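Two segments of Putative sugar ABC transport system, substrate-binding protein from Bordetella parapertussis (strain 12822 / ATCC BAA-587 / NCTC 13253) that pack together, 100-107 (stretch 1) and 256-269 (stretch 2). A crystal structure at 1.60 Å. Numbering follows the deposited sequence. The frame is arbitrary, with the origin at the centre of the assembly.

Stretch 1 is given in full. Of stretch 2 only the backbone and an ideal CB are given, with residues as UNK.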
# COMPACT_ATOMS: atom_id res chain seq x y z
N ILE A 100 16.93 18.96 0.02
CA ILE A 100 15.57 18.42 -0.03
C ILE A 100 15.62 16.97 0.42
O ILE A 100 16.24 16.13 -0.23
CB ILE A 100 14.98 18.51 -1.44
CG1 ILE A 100 14.93 19.98 -1.87
CG2 ILE A 100 13.58 17.87 -1.47
CD1 ILE A 100 14.44 20.18 -3.28
N LYS A 101 14.94 16.69 1.53
CA LYS A 101 14.86 15.34 2.07
C LYS A 101 13.68 14.62 1.43
O LYS A 101 12.70 15.25 1.00
CB LYS A 101 14.70 15.37 3.60
CG LYS A 101 15.92 15.94 4.24
CD LYS A 101 15.81 15.96 5.76
CE LYS A 101 17.09 16.54 6.37
NZ LYS A 101 17.18 16.14 7.79
N THR A 102 13.78 13.30 1.32
CA THR A 102 12.76 12.50 0.67
C THR A 102 12.12 11.59 1.71
O THR A 102 12.83 10.92 2.48
CB THR A 102 13.34 11.67 -0.49
OG1 THR A 102 13.85 12.57 -1.48
CG2 THR A 102 12.23 10.88 -1.16
N ILE A 103 10.80 11.57 1.72
CA ILE A 103 10.01 10.75 2.63
C ILE A 103 9.39 9.62 1.83
O ILE A 103 8.73 9.87 0.81
CB ILE A 103 8.92 11.58 3.33
CG1 ILE A 103 9.58 12.72 4.13
CG2 ILE A 103 8.01 10.69 4.22
CD1 ILE A 103 8.58 13.83 4.60
N SER A 104 9.55 8.40 2.31
CA SER A 104 8.93 7.23 1.68
C SER A 104 7.50 7.09 2.17
O SER A 104 7.26 7.13 3.38
CB SER A 104 9.75 5.98 2.06
OG SER A 104 9.07 4.76 1.79
N ALA A 105 6.54 6.93 1.23
CA ALA A 105 5.13 6.80 1.59
C ALA A 105 4.56 5.48 1.12
O ALA A 105 4.65 5.14 -0.07
CB ALA A 105 4.33 7.96 0.98
N GLY A 106 3.94 4.73 2.05
CA GLY A 106 3.10 3.58 1.72
C GLY A 106 3.79 2.28 1.37
O GLY A 106 3.34 1.21 1.79
N ILE A 107 4.84 2.34 0.56
CA ILE A 107 5.53 1.14 0.08
C ILE A 107 7.03 1.37 0.12
O ILE A 107 7.51 2.51 0.03
CB ILE A 107 5.09 0.77 -1.35
CG1 ILE A 107 4.99 2.06 -2.20
CG2 ILE A 107 3.73 0.04 -1.29
CD1 ILE A 107 5.08 1.79 -3.68
N UNK A 256 -4.44 7.71 6.99
CA UNK A 256 -3.67 8.02 8.20
C UNK A 256 -2.17 8.09 7.87
O UNK A 256 -1.43 8.89 8.48
CB UNK A 256 -3.93 6.97 9.28
N UNK A 257 -1.70 7.32 6.88
CA UNK A 257 -0.28 7.39 6.52
C UNK A 257 0.06 8.78 6.02
O UNK A 257 1.10 9.34 6.39
CB UNK A 257 0.07 6.34 5.46
N UNK A 258 -0.85 9.35 5.21
CA UNK A 258 -0.63 10.70 4.72
C UNK A 258 -0.61 11.74 5.83
O UNK A 258 0.22 12.63 5.84
CB UNK A 258 -1.71 11.06 3.70
N UNK A 259 -1.55 11.63 6.78
CA UNK A 259 -1.56 12.56 7.91
C UNK A 259 -0.28 12.44 8.70
O UNK A 259 0.28 13.46 9.15
CB UNK A 259 -2.77 12.31 8.82
N UNK A 260 0.15 11.21 8.95
CA UNK A 260 1.38 11.02 9.70
C UNK A 260 2.58 11.59 8.97
O UNK A 260 3.46 12.15 9.60
CB UNK A 260 1.60 9.53 9.98
N UNK A 261 2.64 11.46 7.65
CA UNK A 261 3.76 12.06 6.92
C UNK A 261 3.87 13.55 7.21
O UNK A 261 4.97 14.08 7.44
CB UNK A 261 3.60 11.83 5.42
N UNK A 262 2.74 14.26 7.22
CA UNK A 262 2.77 15.69 7.52
C UNK A 262 3.24 15.94 8.95
O UNK A 262 4.08 16.82 9.21
CB UNK A 262 1.39 16.31 7.30
N UNK A 263 2.69 15.19 9.91
CA UNK A 263 3.05 15.44 11.31
C UNK A 263 4.52 15.10 11.58
O UNK A 263 5.18 15.78 12.39
CB UNK A 263 2.15 14.63 12.24
N UNK A 264 5.04 14.06 10.93
CA UNK A 264 6.45 13.71 11.08
C UNK A 264 7.34 14.75 10.41
O UNK A 264 8.40 15.12 10.96
CB UNK A 264 6.72 12.32 10.49
N UNK A 265 6.93 15.22 9.21
CA UNK A 265 7.74 16.20 8.49
C UNK A 265 7.88 17.51 9.28
O UNK A 265 8.96 18.12 9.30
CB UNK A 265 7.12 16.48 7.12
N UNK A 266 6.79 17.97 9.93
CA UNK A 266 6.89 19.22 10.69
C UNK A 266 7.92 19.07 11.79
O UNK A 266 8.75 19.97 12.02
CB UNK A 266 5.53 19.62 11.28
N UNK A 267 7.89 17.93 12.48
CA UNK A 267 8.83 17.70 13.57
C UNK A 267 10.25 17.62 13.04
O UNK A 267 11.17 18.22 13.62
CB UNK A 267 8.47 16.42 14.33
N UNK A 268 10.46 16.88 11.96
CA UNK A 268 11.81 16.78 11.40
C UNK A 268 12.33 18.16 11.01
O UNK A 268 13.46 18.54 11.35
CB UNK A 268 11.82 15.85 10.19
N UNK A 269 11.46 18.95 10.38
CA UNK A 269 11.84 20.26 9.87
C UNK A 269 12.22 21.22 10.98
O UNK A 269 13.14 22.04 10.81
CB UNK A 269 10.70 20.85 9.04

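Stretch 2 is helical throughout, and its axis runs nearly antiparallel to strand 101-105 (159° between N-to-C directions, 9.8 Å at closest approach). Early helix positions therefore meet the end of stretch 1 and late ones meet Lys101.

At position 256 the ideal CB has nothing of stretch 1 within 5.5 Å, so the contact sets no preference; the residue is Ile256.

Position 257 points toward stretch 1. Its CA lies 7.0 Å from the CA of Gly106, and its ideal CB is 5.4 Å from Gly106 N. That gap suits a long, flexible apolar chain such as methionine; leucine is apolar too but is shorter and branched. The deposited residue is Met257, as selenomethionine; with chi1 m and chi2 t, it brings SE to 3.8 Å from Gly106 CA. Gly106, at phi 79°, presents no side chain here, and an ideal CB on it would sit 4.2 Å from Met257 SE.

Positions 258, 259 and 260 find nothing of stretch 1 near their ideal CB atoms, and many residues would serve; they are Gly258, Arg259 and Leu260.

Position 261, one turn after 257, again points toward the strand. Its ideal CB is 4.7 Å from Ile103 CG2, and the methyl of Ala105 leaves room beside it, so a medium-sized aliphatic such as valine, leucine or isoleucine would fit. Ile261 CD1 lies 3.5 Å from Ala105 CB, and Ile261 CG2 lies 4.1 Å from Ile103 CG2.

Position 262 points away and 263 is out of reach, leaving both unconstrained by this contact; they are Val262 and Gln263. Position 264 points toward stretch 1 but has no atom of it within 5.5 Å of the ideal CB, so polar, aliphatic or aromatic residues are all possible; the residue is Tyr264, whose end leads away.

Position 265 points sideways, yet its ideal CB is already 3.9 Å from Ile103 CD1. A small residue suffices for contact, and Ala265 supplies it.

Positions 266 and 267 are out of reach: Ile266 and Arg267, the latter donating from NH1 to Gln263 O and OE1 (both 3.0 Å).

Position 268 points toward the strand, on the side where Lys101 extends its amine with chi2 to chi4 all t. A long acidic or polar acceptor would suit. Glu268 forms a salt bridge with a very short hydrogen bond, Lys101 NZ to Glu268 OE2 at 2.4 Å. A water donates to Glu268 OE1 (2.7 Å) and weakly accepts from Lys101 NZ (3.1 Å), bridging the pair.

Position 269 points sideways without nearby constraint; it is His269.

Stretch 2, residues 256-269: IMGRLIVQYAIREH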
# COMPACT_ATOMS: atom_id res chain seq x y z
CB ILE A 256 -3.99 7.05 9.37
CG1 ILE A 256 -3.43 7.65 10.67
CG2 ILE A 256 -3.42 5.65 9.14
CD1 ILE A 256 -3.85 6.96 11.94
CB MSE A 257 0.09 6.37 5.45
CG MSE A 257 -0.03 4.94 5.88
SE MSE A 257 0.38 3.73 4.36
CE MSE A 257 -0.59 2.21 5.03
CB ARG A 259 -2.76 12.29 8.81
CG ARG A 259 -4.10 12.40 8.13
CD ARG A 259 -5.21 12.45 9.21
NE ARG A 259 -6.52 12.49 8.60
CZ ARG A 259 -7.04 13.57 8.02
NH1 ARG A 259 -6.37 14.74 8.02
NH2 ARG A 259 -8.24 13.48 7.45
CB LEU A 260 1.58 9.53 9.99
CG LEU A 260 0.57 8.93 10.95
CD1 LEU A 260 0.68 7.40 10.95
CD2 LEU A 260 0.73 9.49 12.38
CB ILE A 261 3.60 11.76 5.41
CG1 ILE A 261 3.99 10.28 5.17
CG2 ILE A 261 4.44 12.72 4.58
CD1 ILE A 261 3.49 9.73 3.83
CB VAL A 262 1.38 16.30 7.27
CG1 VAL A 262 1.31 17.75 7.77
CG2 VAL A 262 1.06 16.23 5.78
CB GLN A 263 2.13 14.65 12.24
CG GLN A 263 0.70 15.23 12.23
CD GLN A 263 0.66 16.62 12.84
OE1 GLN A 263 1.49 16.95 13.68
NE2 GLN A 263 -0.28 17.45 12.41
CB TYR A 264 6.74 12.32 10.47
CG TYR A 264 6.42 11.12 11.34
CD1 TYR A 264 5.13 10.92 11.87
CD2 TYR A 264 7.41 10.18 11.64
CE1 TYR A 264 4.85 9.83 12.67
CE2 TYR A 264 7.15 9.06 12.44
CZ TYR A 264 5.88 8.90 12.95
OH TYR A 264 5.61 7.80 13.74
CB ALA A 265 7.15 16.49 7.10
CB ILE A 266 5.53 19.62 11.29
CG1 ILE A 266 4.53 19.96 10.20
CG2 ILE A 266 5.69 20.82 12.22
CD1 ILE A 266 3.08 20.00 10.70
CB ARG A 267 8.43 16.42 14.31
CG ARG A 267 7.18 16.69 15.16
CD ARG A 267 6.60 15.37 15.64
NE ARG A 267 5.59 15.62 16.66
CZ ARG A 267 4.32 15.91 16.39
NH1 ARG A 267 3.87 15.93 15.12
NH2 ARG A 267 3.52 16.14 17.40
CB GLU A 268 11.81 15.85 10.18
CG GLU A 268 13.13 15.11 9.93
CD GLU A 268 14.18 15.95 9.22
OE1 GLU A 268 13.83 16.92 8.51
OE2 GLU A 268 15.39 15.62 9.37
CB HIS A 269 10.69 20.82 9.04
CG HIS A 269 11.06 21.97 8.18
ND1 HIS A 269 10.35 23.14 8.16
CD2 HIS A 269 12.06 22.13 7.27
CE1 HIS A 269 10.88 23.98 7.28
NE2 HIS A 269 11.94 23.39 6.74
O HOH W 1 15.64 18.80 7.89
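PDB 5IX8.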